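Long-range contact in fimbrium subunit Fim1C (Bacteroides vulgatus, PDB 4QB7), which probably forms part of the tip of fimbriae, the filamentous cell-surface appendages that mediate adhesion and biofilm formation: residues Ile42-Thr47 and Ile91-Tyr96. Numbering follows the deposited sequence.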
ATOM      1  N   ILE A  42       0.056 -14.731 -13.220  1.00 46.32           N
ATOM      2  CA  ILE A  42      -1.196 -15.491 -13.204  1.00 45.77           C
ATOM      3  C   ILE A  42      -1.009 -16.891 -12.652  1.00 49.51           C
ATOM      4  O   ILE A  42      -0.041 -17.566 -12.994  1.00 49.92           O
ATOM      5  CB  ILE A  42      -1.800 -15.605 -14.641  1.00 48.90           C
ATOM      6  CG1 ILE A  42      -1.821 -14.256 -15.383  1.00 48.54           C
ATOM      7  CG2 ILE A  42      -3.190 -16.274 -14.628  1.00 49.60           C
ATOM      8  CD1 ILE A  42      -2.122 -14.363 -16.895  1.00 48.05           C
ATOM      9  N   PHE A  43      -1.992 -17.336 -11.853  1.00 45.63           N
ATOM     10  CA  PHE A  43      -2.202 -18.696 -11.376  1.00 45.24           C
ATOM     11  C   PHE A  43      -3.438 -19.192 -12.065  1.00 47.21           C
ATOM     12  O   PHE A  43      -4.415 -18.451 -12.139  1.00 46.79           O
ATOM     13  CB  PHE A  43      -2.385 -18.769  -9.865  1.00 47.75           C
ATOM     14  CG  PHE A  43      -1.190 -18.409  -9.020  1.00 51.36           C
ATOM     15  CD1 PHE A  43      -0.988 -17.095  -8.597  1.00 56.85           C
ATOM     16  CD2 PHE A  43      -0.340 -19.397  -8.536  1.00 54.21           C
ATOM     17  CE1 PHE A  43       0.083 -16.770  -7.748  1.00 58.59           C
ATOM     18  CE2 PHE A  43       0.740 -19.074  -7.710  1.00 58.41           C
ATOM     19  CZ  PHE A  43       0.942 -17.766  -7.316  1.00 57.79           C
ATOM     20  N   ALA A  44      -3.417 -20.407 -12.611  1.00 43.47           N
ATOM     21  CA  ALA A  44      -4.592 -20.976 -13.252  1.00 42.07           C
ATOM     22  C   ALA A  44      -4.722 -22.445 -12.879  1.00 46.80           C
ATOM     23  O   ALA A  44      -3.764 -23.212 -12.960  1.00 46.63           O
ATOM     24  CB  ALA A  44      -4.541 -20.784 -14.751  1.00 42.46           C
ATOM     25  N   TYR A  45      -5.922 -22.816 -12.429  1.00 43.18           N
ATOM     26  CA  TYR A  45      -6.282 -24.146 -11.949  1.00 42.01           C
ATOM     27  C   TYR A  45      -7.367 -24.750 -12.827  1.00 46.45           C
ATOM     28  O   TYR A  45      -8.507 -24.281 -12.848  1.00 46.70           O
ATOM     29  CB  TYR A  45      -6.789 -24.038 -10.492  1.00 41.81           C
ATOM     30  CG  TYR A  45      -5.812 -23.482  -9.477  1.00 41.50           C
ATOM     31  CD1 TYR A  45      -5.463 -22.131  -9.477  1.00 42.50           C
ATOM     32  CD2 TYR A  45      -5.343 -24.268  -8.435  1.00 43.41           C
ATOM     33  CE1 TYR A  45      -4.597 -21.600  -8.516  1.00 38.86           C
ATOM     34  CE2 TYR A  45      -4.502 -23.739  -7.450  1.00 44.87           C
ATOM     35  CZ  TYR A  45      -4.097 -22.417  -7.525  1.00 46.66           C
ATOM     36  OH  TYR A  45      -3.248 -21.908  -6.580  1.00 52.35           O
ATOM     37  N   GLN A  46      -7.019 -25.783 -13.556  1.00 43.55           N
ATOM     38  CA  GLN A  46      -7.990 -26.484 -14.389  1.00 43.24           C
ATOM     39  C   GLN A  46      -8.721 -27.570 -13.557  1.00 46.35           C
ATOM     40  O   GLN A  46      -8.080 -28.412 -12.915  1.00 44.08           O
ATOM     41  CB  GLN A  46      -7.329 -27.089 -15.633  1.00 44.24           C
ATOM     42  CG  GLN A  46      -8.351 -27.628 -16.610  1.00 49.46           C
ATOM     43  CD  GLN A  46      -7.692 -28.286 -17.767  1.00 63.48           C
ATOM     44  OE1 GLN A  46      -7.806 -27.839 -18.905  1.00 65.07           O
ATOM     45  NE2 GLN A  46      -6.974 -29.360 -17.495  1.00 57.59           N
ATOM     46  N   THR A  47     -10.062 -27.498 -13.552  1.00 42.74           N
ATOM     47  CA  THR A  47     -10.948 -28.430 -12.864  1.00 42.91           C
ATOM     48  C   THR A  47     -11.875 -29.072 -13.895  1.00 49.82           C
ATOM     49  O   THR A  47     -11.902 -28.672 -15.065  1.00 51.09           O
ATOM     50  CB  THR A  47     -11.796 -27.721 -11.760  1.00 46.67           C
ATOM     51  OG1 THR A  47     -12.898 -27.029 -12.355  1.00 46.29           O
ATOM     52  CG2 THR A  47     -10.996 -26.811 -10.831  1.00 39.87           C
ATOM     53  N   ILE A  91     -11.508 -23.399 -15.973  1.00 41.82           N
ATOM     54  CA  ILE A  91     -10.223 -22.856 -15.490  1.00 41.33           C
ATOM     55  C   ILE A  91     -10.492 -21.692 -14.544  1.00 45.40           C
ATOM     56  O   ILE A  91     -11.259 -20.784 -14.868  1.00 44.94           O
ATOM     57  CB  ILE A  91      -9.214 -22.452 -16.614  1.00 43.88           C
ATOM     58  CG1 ILE A  91      -8.999 -23.596 -17.641  1.00 43.87           C
ATOM     59  CG2 ILE A  91      -7.861 -22.031 -16.004  1.00 42.27           C
ATOM     60  CD1 ILE A  91      -8.435 -23.055 -18.923  1.00 47.57           C
ATOM     61  N   THR A  92      -9.878 -21.749 -13.356  1.00 42.59           N
ATOM     62  CA  THR A  92      -9.977 -20.719 -12.338  1.00 41.09           C
ATOM     63  C   THR A  92      -8.655 -19.961 -12.313  1.00 44.64           C
ATOM     64  O   THR A  92      -7.570 -20.559 -12.233  1.00 44.55           O
ATOM     65  CB  THR A  92     -10.383 -21.311 -10.978  1.00 40.53           C
ATOM     66  OG1 THR A  92     -11.769 -21.583 -11.039  1.00 42.35           O
ATOM     67  CG2 THR A  92     -10.169 -20.338  -9.823  1.00 34.53           C
ATOM     68  N   PHE A  93      -8.764 -18.632 -12.373  1.00 39.50           N
ATOM     69  CA  PHE A  93      -7.625 -17.738 -12.402  1.00 37.44           C
ATOM     70  C   PHE A  93      -7.537 -16.914 -11.134  1.00 43.02           C
ATOM     71  O   PHE A  93      -8.544 -16.654 -10.470  1.00 41.74           O
ATOM     72  CB  PHE A  93      -7.711 -16.814 -13.638  1.00 37.59           C
ATOM     73  CG  PHE A  93      -7.733 -17.546 -14.965  1.00 38.01           C
ATOM     74  CD1 PHE A  93      -8.930 -18.011 -15.503  1.00 39.52           C
ATOM     75  CD2 PHE A  93      -6.556 -17.773 -15.674  1.00 39.49           C
ATOM     76  CE1 PHE A  93      -8.944 -18.715 -16.714  1.00 40.44           C
ATOM     77  CE2 PHE A  93      -6.573 -18.471 -16.885  1.00 42.09           C
ATOM     78  CZ  PHE A  93      -7.770 -18.922 -17.408  1.00 39.58           C
ATOM     79  N   PHE A  94      -6.293 -16.540 -10.798  1.00 40.98           N
ATOM     80  CA  PHE A  94      -5.857 -15.620  -9.745  1.00 40.42           C
ATOM     81  C   PHE A  94      -4.707 -14.819 -10.327  1.00 42.90           C
ATOM     82  O   PHE A  94      -4.013 -15.309 -11.223  1.00 42.45           O
ATOM     83  CB  PHE A  94      -5.429 -16.356  -8.453  1.00 41.94           C
ATOM     84  CG  PHE A  94      -6.500 -17.222  -7.849  1.00 42.61           C
ATOM     85  CD1 PHE A  94      -7.476 -16.674  -7.020  1.00 43.78           C
ATOM     86  CD2 PHE A  94      -6.545 -18.586  -8.116  1.00 43.33           C
ATOM     87  CE1 PHE A  94      -8.474 -17.482  -6.469  1.00 44.16           C
ATOM     88  CE2 PHE A  94      -7.536 -19.396  -7.549  1.00 44.53           C
ATOM     89  CZ  PHE A  94      -8.503 -18.834  -6.750  1.00 42.06           C
ATOM     90  N   ALA A  95      -4.486 -13.613  -9.829  1.00 37.66           N
ATOM     91  CA  ALA A  95      -3.393 -12.785 -10.323  1.00 36.77           C
ATOM     92  C   ALA A  95      -2.905 -11.859  -9.225  1.00 41.57           C
ATOM     93  O   ALA A  95      -3.670 -11.546  -8.315  1.00 38.61           O
ATOM     94  CB  ALA A  95      -3.848 -11.979 -11.528  1.00 36.77           C
ATOM     95  N   TYR A  96      -1.639 -11.427  -9.315  1.00 40.15           N
ATOM     96  CA  TYR A  96      -1.022 -10.462  -8.394  1.00 40.58           C
ATOM     97  C   TYR A  96      -0.086  -9.541  -9.202  1.00 43.94           C
ATOM     98  O   TYR A  96       0.314  -9.858 -10.329  1.00 42.67           O
ATOM     99  CB  TYR A  96      -0.252 -11.176  -7.234  1.00 41.90           C
ATOM    100  CG  TYR A  96       1.084 -11.730  -7.676  1.00 42.58           C
ATOM    101  CD1 TYR A  96       1.163 -12.929  -8.376  1.00 44.08           C
ATOM    102  CD2 TYR A  96       2.258 -10.991  -7.510  1.00 42.94           C
ATOM    103  CE1 TYR A  96       2.368 -13.378  -8.910  1.00 43.74           C
ATOM    104  CE2 TYR A  96       3.464 -11.416  -8.067  1.00 43.49           C
ATOM    105  CZ  TYR A  96       3.509 -12.610  -8.769  1.00 46.97           C
ATOM    106  OH  TYR A  96       4.694 -13.068  -9.283  1.00 48.15           O
TER
HETATM  107  O   HOH W   1     -12.528 -24.130 -12.276  1.00 56.45           O
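Phe-43 and Tyr-45 pair with Phe-94 and Thr-92 as hydrogen-bonded pairs of two neighbouring antiparallel strands, whose segment axes run at 162° and come within 4.5 Å. Each pair exchanges two backbone bonds; Tyr-45 N to Thr-92 O, for example, is 2.8 Å. Between them, Ala-44 faces Phe-93 as a non-hydrogen-bonded pair.

The face bearing Phe-43, Tyr-45, Thr-92 and Phe-94 is largely aromatic. The rings of Tyr-45 and Phe-94 stand almost perpendicular, planes at 87° and centroids 5.7 Å apart, and Tyr-45 CE1 comes within 3.6 Å of Phe-94 CD2. In Tyr-45, CG lies beside the backbone N (chi1 -60°), and the ring sets its CD1 edge next to Thr-92 O, which lies in the ring plane. An alanine in place of Tyr-45 would probably leave the CD2-CE2 side of Phe-94 without its aromatic neighbour and take from Trp-52 its edge-to-face partner. Further along, Phe-43 CE1 meets Tyr-96 CD1 obliquely at 4.0 Å. Thr-92 suits the end of this face by its hydroxyl: OG1 shares a water with Thr-47 OG1 and also hydrogen-bonds to the backbone N of Asp-150.

On the other face, small Ala-44 lets larger neighbours close in. Its CB touches Phe-93 CD2 at 3.7 Å and Ile-91 CG2 at 3.8 Å. Ile-91 and the Phe-93 ring thus close over the Ala-44 methyl, while Ile-42 CG2 packs against the ring's edge, in its plane.

The pair lies inside a mixed sheet: strand 64-72 flanks 40-47, and 141-143 flanks 90-97. Trp-52 of helix 52-55 and Pro-122 pack on the Tyr-45 face, whereas Phe-162 and Val-160 of strand 159-178 meet Ile-42 and Phe-93 on the other.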